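Local coordinates for glycerol-3-phosphate dehydrogenase [NAD(P)+] (Coxiella burnetii, PDB 3K96), which probably catalyses the NAD(P)H-dependent reduction of dihydroxyacetone phosphate to sn-glycerol 3-phosphate, the key precursor for phospholipid synthesis, at residues 30-35 with 46-51; 54-59 with 98-103. All blocks are in the same frame, centred on the assembly; numbering follows the deposited sequence.

Contact 1 of 2, residues 30-35 with 46-51; sequences HPIAIL and LVLARK
Ile32 holds its longer branch, CG1, trans to the backbone N (chi1 -178°), which leaves the methyl CG2 between the N and the carbonyl carbon, the place from which it meets Leu48. Leu48 answers with CG beside its backbone N (chi1 -60°) and so trans to the carbonyl carbon, reaching from the helix to the sheet. The two side chains run roughly perpendicular, and Ile32 CG2 lies 4.0 Å from Leu48 CD1. The same leucine methyl is also approached by the other isoleucine on this face of the strand: Ile34 CD1 stands 4.4 Å from Leu48 CD1, a looser touch. One methyl is thus shared by two isoleucines, and the contact is wholly apolar; no hydrogen bond crosses it, and all three side chains are buried. The backbones stay well apart, with 9.0 Å between Ile32 CA and Leu48 CA, so side chains alone bridge helix and strand. Leu48 also packs on Val55 of the neighbouring strand and on Arg192 and Leu193 of helix 183-193. Through this leucine helix 39-49 touches strands 32-35 and 55-58, the three elements of a beta-alpha-beta unit, while Ala33 faces helix 93-97.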
ATOM      1  N   HIS A  30     -19.243 -30.434 -15.951  1.00 54.13           N
ATOM      2  CA  HIS A  30     -19.797 -30.556 -14.614  1.00 50.96           C
ATOM      3  C   HIS A  30     -19.994 -29.219 -13.907  1.00 47.40           C
ATOM      4  O   HIS A  30     -19.259 -28.270 -14.149  1.00 45.41           O
ATOM      5  CB  HIS A  30     -18.913 -31.456 -13.763  1.00 50.68           C
ATOM      6  CG  HIS A  30     -18.704 -32.811 -14.351  1.00 53.03           C
ATOM      7  ND1 HIS A  30     -19.698 -33.766 -14.384  1.00 52.79           N
ATOM      8  CD2 HIS A  30     -17.616 -33.377 -14.925  1.00 55.64           C
ATOM      9  CE1 HIS A  30     -19.233 -34.859 -14.961  1.00 55.46           C
ATOM     10  NE2 HIS A  30     -17.971 -34.651 -15.294  1.00 55.73           N
ATOM     11  N   PRO A  31     -21.002 -29.150 -13.029  1.00 43.96           N
ATOM     12  CA  PRO A  31     -21.226 -27.930 -12.285  1.00 41.24           C
ATOM     13  C   PRO A  31     -20.195 -27.761 -11.188  1.00 37.53           C
ATOM     14  O   PRO A  31     -19.631 -28.736 -10.726  1.00 37.25           O
ATOM     15  CB  PRO A  31     -22.616 -28.136 -11.661  1.00 41.22           C
ATOM     16  CG  PRO A  31     -23.219 -29.295 -12.361  1.00 43.52           C
ATOM     17  CD  PRO A  31     -22.075 -30.138 -12.806  1.00 44.26           C
ATOM     18  N   ILE A  32     -19.922 -26.523 -10.806  1.00 35.28           N
ATOM     19  CA  ILE A  32     -19.027 -26.262  -9.690  1.00 32.18           C
ATOM     20  C   ILE A  32     -19.922 -25.776  -8.559  1.00 31.59           C
ATOM     21  O   ILE A  32     -20.923 -25.098  -8.805  1.00 32.45           O
ATOM     22  CB  ILE A  32     -17.913 -25.265 -10.057  1.00 32.41           C
ATOM     23  CG1 ILE A  32     -16.959 -25.055  -8.857  1.00 32.56           C
ATOM     24  CG2 ILE A  32     -18.502 -23.962 -10.558  1.00 29.06           C
ATOM     25  CD1 ILE A  32     -15.689 -24.337  -9.236  1.00 31.94           C
ATOM     26  N   ALA A  33     -19.618 -26.174  -7.331  1.00 29.97           N
ATOM     27  CA  ALA A  33     -20.403 -25.742  -6.187  1.00 29.24           C
ATOM     28  C   ALA A  33     -19.639 -24.670  -5.410  1.00 29.01           C
ATOM     29  O   ALA A  33     -18.432 -24.811  -5.156  1.00 28.10           O
ATOM     30  CB  ALA A  33     -20.740 -26.939  -5.255  1.00 28.15           C
ATOM     31  N   ILE A  34     -20.347 -23.596  -5.063  1.00 28.86           N
ATOM     32  CA  ILE A  34     -19.788 -22.533  -4.224  1.00 28.77           C
ATOM     33  C   ILE A  34     -20.557 -22.517  -2.909  1.00 28.66           C
ATOM     34  O   ILE A  34     -21.756 -22.247  -2.887  1.00 28.19           O
ATOM     35  CB  ILE A  34     -19.870 -21.155  -4.904  1.00 29.05           C
ATOM     36  CG1 ILE A  34     -18.923 -21.126  -6.114  1.00 29.73           C
ATOM     37  CG2 ILE A  34     -19.542 -20.067  -3.899  1.00 27.01           C
ATOM     38  CD1 ILE A  34     -18.991 -19.882  -6.962  1.00 31.46           C
ATOM     39  N   LEU A  35     -19.850 -22.821  -1.822  1.00 27.92           N
ATOM     40  CA  LEU A  35     -20.421 -22.889  -0.493  1.00 28.14           C
ATOM     41  C   LEU A  35     -20.136 -21.564   0.218  1.00 28.87           C
ATOM     42  O   LEU A  35     -18.985 -21.261   0.535  1.00 27.89           O
ATOM     43  CB  LEU A  35     -19.799 -24.071   0.287  1.00 28.09           C
ATOM     44  CG  LEU A  35     -19.804 -25.448  -0.415  1.00 29.85           C
ATOM     45  CD1 LEU A  35     -19.256 -26.554   0.514  1.00 25.11           C
ATOM     46  CD2 LEU A  35     -21.191 -25.829  -0.954  1.00 25.04           C
ATOM     47  N   LEU A  46     -20.941 -15.321  -9.997  1.00 31.51           N
ATOM     48  CA  LEU A  46     -21.304 -14.547 -11.176  1.00 31.12           C
ATOM     49  C   LEU A  46     -20.220 -14.586 -12.218  1.00 31.27           C
ATOM     50  O   LEU A  46     -20.502 -14.694 -13.402  1.00 31.31           O
ATOM     51  CB  LEU A  46     -21.594 -13.077 -10.831  1.00 31.73           C
ATOM     52  CG  LEU A  46     -22.889 -12.785 -10.102  1.00 33.87           C
ATOM     53  CD1 LEU A  46     -22.935 -11.338  -9.638  1.00 34.35           C
ATOM     54  CD2 LEU A  46     -24.062 -13.136 -11.036  1.00 33.21           C
ATOM     55  N   VAL A  47     -18.965 -14.435 -11.796  1.00 30.81           N
ATOM     56  CA  VAL A  47     -17.871 -14.483 -12.749  1.00 29.62           C
ATOM     57  C   VAL A  47     -17.949 -15.772 -13.574  1.00 31.18           C
ATOM     58  O   VAL A  47     -17.814 -15.739 -14.796  1.00 30.34           O
ATOM     59  CB  VAL A  47     -16.508 -14.405 -12.043  1.00 30.05           C
ATOM     60  CG1 VAL A  47     -15.391 -14.811 -12.985  1.00 25.28           C
ATOM     61  CG2 VAL A  47     -16.280 -12.968 -11.467  1.00 27.35           C
ATOM     62  N   LEU A  48     -18.154 -16.902 -12.904  1.00 31.11           N
ATOM     63  CA  LEU A  48     -18.226 -18.186 -13.598  1.00 32.34           C
ATOM     64  C   LEU A  48     -19.530 -18.366 -14.381  1.00 33.06           C
ATOM     65  O   LEU A  48     -19.504 -18.755 -15.541  1.00 34.51           O
ATOM     66  CB  LEU A  48     -18.059 -19.346 -12.597  1.00 32.97           C
ATOM     67  CG  LEU A  48     -16.737 -19.358 -11.808  1.00 32.47           C
ATOM     68  CD1 LEU A  48     -16.726 -20.436 -10.745  1.00 30.97           C
ATOM     69  CD2 LEU A  48     -15.546 -19.499 -12.739  1.00 31.45           C
ATOM     70  N   ALA A  49     -20.665 -18.086 -13.751  1.00 33.54           N
ATOM     71  CA  ALA A  49     -21.965 -18.292 -14.402  1.00 33.58           C
ATOM     72  C   ALA A  49     -22.120 -17.415 -15.655  1.00 34.62           C
ATOM     73  O   ALA A  49     -22.701 -17.847 -16.667  1.00 32.10           O
ATOM     74  CB  ALA A  49     -23.144 -18.103 -13.393  1.00 31.93           C
ATOM     75  N   ARG A  50     -21.553 -16.206 -15.616  1.00 35.24           N
ATOM     76  CA  ARG A  50     -21.599 -15.316 -16.778  1.00 35.55           C
ATOM     77  C   ARG A  50     -20.879 -15.870 -17.990  1.00 35.22           C
ATOM     78  O   ARG A  50     -21.169 -15.470 -19.116  1.00 34.51           O
ATOM     79  CB  ARG A  50     -21.028 -13.929 -16.451  1.00 35.91           C
ATOM     80  CG  ARG A  50     -21.981 -13.062 -15.645  1.00 37.29           C
ATOM     81  CD  ARG A  50     -21.234 -11.900 -15.011  1.00 38.00           C
ATOM     82  NE  ARG A  50     -22.106 -11.034 -14.229  1.00 34.71           N
ATOM     83  CZ  ARG A  50     -21.665 -10.046 -13.454  1.00 38.04           C
ATOM     84  NH1 ARG A  50     -20.357  -9.820 -13.342  1.00 37.62           N
ATOM     85  NH2 ARG A  50     -22.524  -9.288 -12.784  1.00 36.93           N
ATOM     86  N   LYS A  51     -19.917 -16.751 -17.775  1.00 35.65           N
ATOM     87  CA  LYS A  51     -19.186 -17.342 -18.889  1.00 36.34           C
ATOM     88  C   LYS A  51     -19.946 -18.578 -19.407  1.00 35.66           C
ATOM     89  O   LYS A  51     -19.525 -19.219 -20.362  1.00 34.98           O
ATOM     90  CB  LYS A  51     -17.758 -17.685 -18.446  1.00 37.90           C
ATOM     91  CG  LYS A  51     -16.984 -16.437 -17.900  1.00 39.68           C
ATOM     92  CD  LYS A  51     -15.966 -16.826 -16.804  1.00 43.31           C
ATOM     93  CE  LYS A  51     -14.641 -17.239 -17.308  1.00 45.12           C
ATOM     94  NZ  LYS A  51     -13.849 -16.066 -17.671  1.00 47.73           N
TER

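Contact 2 of 2, residues 54-59 with 98-103; sequences KVRLWS and EGVTDI
The guanidinium of Arg56 has the methyl CG2 of Val100 over one face and the carbonyl oxygen of Glu98 at its edge. Val100 CG2 sits off-centre over that face, nearer the NH1 side, with Arg56 NH1 and Val100 CG2 3.6 Å apart. At the edge, Arg56 NH1 donates a short hydrogen bond to Glu98 O, 2.7 Å long. The bond is bent, with an N-H...O angle of 147°; the oxygen lies 21° out of the guanidinium plane, and the nitrogen is itself tilted from the plane of the carbonyl.

The arginine reaches this position as an extended chain from CG to NE that runs alongside Val100, pointing the other way. The valine therefore borders more than the charged end, as Arg56 CD is 4.1 Å from Val100 CG2. Glu98 takes part through its backbone, its side chain leading away, so the bond does not pair the arginine with the acidic group. The same nitrogen, NH1, also donates to Ser96 O, so two main-chain carbonyls at the end of helix 93-97 and just beyond it grip one arginine nitrogen. A helix C-terminus is a favourable place for a positive charge, and the helix dipole probably adds to the hold.

Farther back, Arg56 touches Tyr90 of strand 87-90, while Val100 packs on Ala33 of strand 32-35, which runs between strands 55-58 and 102-105. The contact thus spans that intervening strand, tying strand 55-58 to the turn after helix 93-97. From edge strand 87-90 the chain passes through this helix to strand 102-105, beyond 32-35: the crossover connection of a Rossmann-type fold, here away from the predicted cofactor and substrate residues.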
ATOM      1  N   LYS A  54     -22.009 -23.870 -15.394  1.00 36.14           N
ATOM      2  CA  LYS A  54     -23.072 -24.167 -14.453  1.00 36.76           C
ATOM      3  C   LYS A  54     -22.529 -23.983 -13.055  1.00 35.36           C
ATOM      4  O   LYS A  54     -21.479 -24.537 -12.723  1.00 35.88           O
ATOM      5  CB  LYS A  54     -23.548 -25.612 -14.599  1.00 37.64           C
ATOM      6  CG  LYS A  54     -24.054 -25.951 -15.994  1.00 42.39           C
ATOM      7  CD  LYS A  54     -24.376 -27.446 -16.118  1.00 48.11           C
ATOM      8  CE  LYS A  54     -24.614 -27.857 -17.580  1.00 50.99           C
ATOM      9  NZ  LYS A  54     -23.358 -27.735 -18.404  1.00 52.71           N
ATOM     10  N   VAL A  55     -23.252 -23.237 -12.231  1.00 33.34           N
ATOM     11  CA  VAL A  55     -22.828 -22.988 -10.888  1.00 32.52           C
ATOM     12  C   VAL A  55     -23.934 -23.199  -9.889  1.00 32.21           C
ATOM     13  O   VAL A  55     -25.070 -22.772 -10.109  1.00 33.99           O
ATOM     14  CB  VAL A  55     -22.339 -21.516 -10.718  1.00 32.58           C
ATOM     15  CG1 VAL A  55     -21.874 -21.291  -9.288  1.00 29.23           C
ATOM     16  CG2 VAL A  55     -21.234 -21.199 -11.711  1.00 31.23           C
ATOM     17  N   ARG A  56     -23.593 -23.836  -8.773  1.00 31.62           N
ATOM     18  CA  ARG A  56     -24.527 -24.055  -7.684  1.00 31.64           C
ATOM     19  C   ARG A  56     -24.011 -23.285  -6.465  1.00 32.12           C
ATOM     20  O   ARG A  56     -22.905 -23.535  -5.975  1.00 31.29           O
ATOM     21  CB  ARG A  56     -24.646 -25.532  -7.338  1.00 31.65           C
ATOM     22  CG  ARG A  56     -25.177 -26.387  -8.458  1.00 32.50           C
ATOM     23  CD  ARG A  56     -25.212 -27.836  -8.024  1.00 36.15           C
ATOM     24  NE  ARG A  56     -25.606 -28.728  -9.106  1.00 37.17           N
ATOM     25  CZ  ARG A  56     -25.743 -30.045  -8.986  1.00 37.74           C
ATOM     26  NH1 ARG A  56     -25.506 -30.647  -7.824  1.00 36.65           N
ATOM     27  NH2 ARG A  56     -26.121 -30.760 -10.040  1.00 39.92           N
ATOM     28  N   LEU A  57     -24.838 -22.377  -5.972  1.00 31.84           N
ATOM     29  CA  LEU A  57     -24.498 -21.550  -4.841  1.00 32.80           C
ATOM     30  C   LEU A  57     -25.300 -21.962  -3.626  1.00 33.36           C
ATOM     31  O   LEU A  57     -26.521 -21.905  -3.646  1.00 36.17           O
ATOM     32  CB  LEU A  57     -24.808 -20.089  -5.188  1.00 31.78           C
ATOM     33  CG  LEU A  57     -24.453 -19.035  -4.145  1.00 33.32           C
ATOM     34  CD1 LEU A  57     -22.949 -19.038  -3.893  1.00 30.80           C
ATOM     35  CD2 LEU A  57     -24.938 -17.660  -4.619  1.00 32.63           C
ATOM     36  N   TRP A  58     -24.618 -22.343  -2.561  1.00 34.42           N
ATOM     37  CA  TRP A  58     -25.259 -22.781  -1.322  1.00 35.36           C
ATOM     38  C   TRP A  58     -25.045 -21.790  -0.189  1.00 37.47           C
ATOM     39  O   TRP A  58     -23.977 -21.182  -0.054  1.00 36.11           O
ATOM     40  CB  TRP A  58     -24.680 -24.127  -0.903  1.00 35.36           C
ATOM     41  CG  TRP A  58     -25.146 -24.673   0.435  1.00 34.29           C
ATOM     42  CD1 TRP A  58     -26.295 -25.385   0.679  1.00 39.06           C
ATOM     43  CD2 TRP A  58     -24.442 -24.616   1.686  1.00 35.23           C
ATOM     44  NE1 TRP A  58     -26.361 -25.743   2.005  1.00 37.72           N
ATOM     45  CE2 TRP A  58     -25.237 -25.288   2.646  1.00 36.60           C
ATOM     46  CE3 TRP A  58     -23.217 -24.052   2.094  1.00 36.24           C
ATOM     47  CZ2 TRP A  58     -24.853 -25.411   3.983  1.00 36.23           C
ATOM     48  CZ3 TRP A  58     -22.828 -24.183   3.419  1.00 38.33           C
ATOM     49  CH2 TRP A  58     -23.650 -24.858   4.353  1.00 39.70           C
ATOM     50  N   SER A  59     -26.081 -21.642   0.621  1.00 39.43           N
ATOM     51  CA  SER A  59     -26.039 -20.801   1.784  1.00 41.90           C
ATOM     52  C   SER A  59     -26.600 -21.583   2.945  1.00 44.44           C
ATOM     53  O   SER A  59     -27.593 -22.304   2.782  1.00 44.33           O
ATOM     54  CB  SER A  59     -26.906 -19.560   1.572  1.00 42.05           C
ATOM     55  OG  SER A  59     -26.938 -18.773   2.752  1.00 41.85           O
ATOM     56  N   GLU A  98     -24.244 -33.200  -4.934  1.00 39.64           N
ATOM     57  CA  GLU A  98     -24.547 -34.421  -5.704  1.00 40.15           C
ATOM     58  C   GLU A  98     -24.248 -34.147  -7.190  1.00 38.91           C
ATOM     59  O   GLU A  98     -24.808 -33.240  -7.781  1.00 38.97           O
ATOM     60  CB  GLU A  98     -26.003 -34.839  -5.481  1.00 41.25           C
ATOM     61  CG  GLU A  98     -26.374 -36.231  -6.014  1.00 46.62           C
ATOM     62  CD  GLU A  98     -25.684 -37.370  -5.268  1.00 53.98           C
ATOM     63  OE1 GLU A  98     -25.420 -37.224  -4.046  1.00 60.34           O
ATOM     64  OE2 GLU A  98     -25.425 -38.420  -5.906  1.00 60.21           O
ATOM     65  N   GLY A  99     -23.341 -34.922  -7.782  1.00 38.79           N
ATOM     66  CA  GLY A  99     -22.949 -34.731  -9.185  1.00 38.05           C
ATOM     67  C   GLY A  99     -21.872 -33.656  -9.356  1.00 37.93           C
ATOM     68  O   GLY A  99     -21.544 -33.250 -10.469  1.00 38.73           O
ATOM     69  N   VAL A 100     -21.315 -33.201  -8.246  1.00 37.15           N
ATOM     70  CA  VAL A 100     -20.285 -32.159  -8.261  1.00 36.78           C
ATOM     71  C   VAL A 100     -19.051 -32.679  -7.553  1.00 35.29           C
ATOM     72  O   VAL A 100     -19.169 -33.298  -6.498  1.00 35.14           O
ATOM     73  CB  VAL A 100     -20.778 -30.905  -7.499  1.00 36.68           C
ATOM     74  CG1 VAL A 100     -19.627 -29.919  -7.258  1.00 36.92           C
ATOM     75  CG2 VAL A 100     -21.941 -30.263  -8.248  1.00 37.43           C
ATOM     76  N   THR A 101     -17.874 -32.468  -8.126  1.00 34.55           N
ATOM     77  CA  THR A 101     -16.652 -32.878  -7.434  1.00 35.23           C
ATOM     78  C   THR A 101     -15.710 -31.705  -7.114  1.00 33.60           C
ATOM     79  O   THR A 101     -14.811 -31.860  -6.277  1.00 34.55           O
ATOM     80  CB  THR A 101     -15.915 -33.943  -8.203  1.00 34.85           C
ATOM     81  OG1 THR A 101     -15.634 -33.435  -9.505  1.00 36.87           O
ATOM     82  CG2 THR A 101     -16.771 -35.233  -8.284  1.00 37.85           C
ATOM     83  N   ASP A 102     -15.898 -30.562  -7.786  1.00 32.90           N
ATOM     84  CA  ASP A 102     -15.094 -29.344  -7.535  1.00 32.07           C
ATOM     85  C   ASP A 102     -15.900 -28.386  -6.689  1.00 31.56           C
ATOM     86  O   ASP A 102     -16.981 -27.955  -7.087  1.00 29.61           O
ATOM     87  CB  ASP A 102     -14.668 -28.668  -8.831  1.00 32.14           C
ATOM     88  CG  ASP A 102     -13.567 -29.425  -9.545  1.00 33.22           C
ATOM     89  OD1 ASP A 102     -12.964 -30.331  -8.931  1.00 33.72           O
ATOM     90  OD2 ASP A 102     -13.284 -29.094 -10.707  1.00 36.76           O
ATOM     91  N   ILE A 103     -15.356 -28.049  -5.521  1.00 31.43           N
ATOM     92  CA  ILE A 103     -16.041 -27.216  -4.546  1.00 30.74           C
ATOM     93  C   ILE A 103     -15.202 -26.003  -4.145  1.00 30.35           C
ATOM     94  O   ILE A 103     -14.011 -26.128  -3.869  1.00 29.38           O
ATOM     95  CB  ILE A 103     -16.294 -28.044  -3.278  1.00 31.11           C
ATOM     96  CG1 ILE A 103     -16.937 -29.394  -3.654  1.00 31.65           C
ATOM     97  CG2 ILE A 103     -17.132 -27.270  -2.291  1.00 28.62           C
ATOM     98  CD1 ILE A 103     -16.966 -30.397  -2.526  1.00 32.38           C
TER

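How the contacts relate
The centres of contacts 1 and 2 are about 8 Å apart, and both belong to the N-terminal, Rossmann-type part of the chain. They come in series: residues 30-35 and 46-51 are complete before 54-59 begins, and 98-103 follows much later. Strand 32-35, one side of contact 1, runs between strands 55-58 and 102-105, on which contact 2 lies. Probable hydrogen bonds join them directly, Ile34 N to Arg56 O at 2.7 Å and Ile34 O to Trp58 N at 2.9 Å. Contact 1 packs helix 39-49 on one face of these strands, while contact 2 fastens the opposite face beside helix 93-97. The turn after strand 32-35 carries a probable glycine-rich Rossmann motif, close to contact 1.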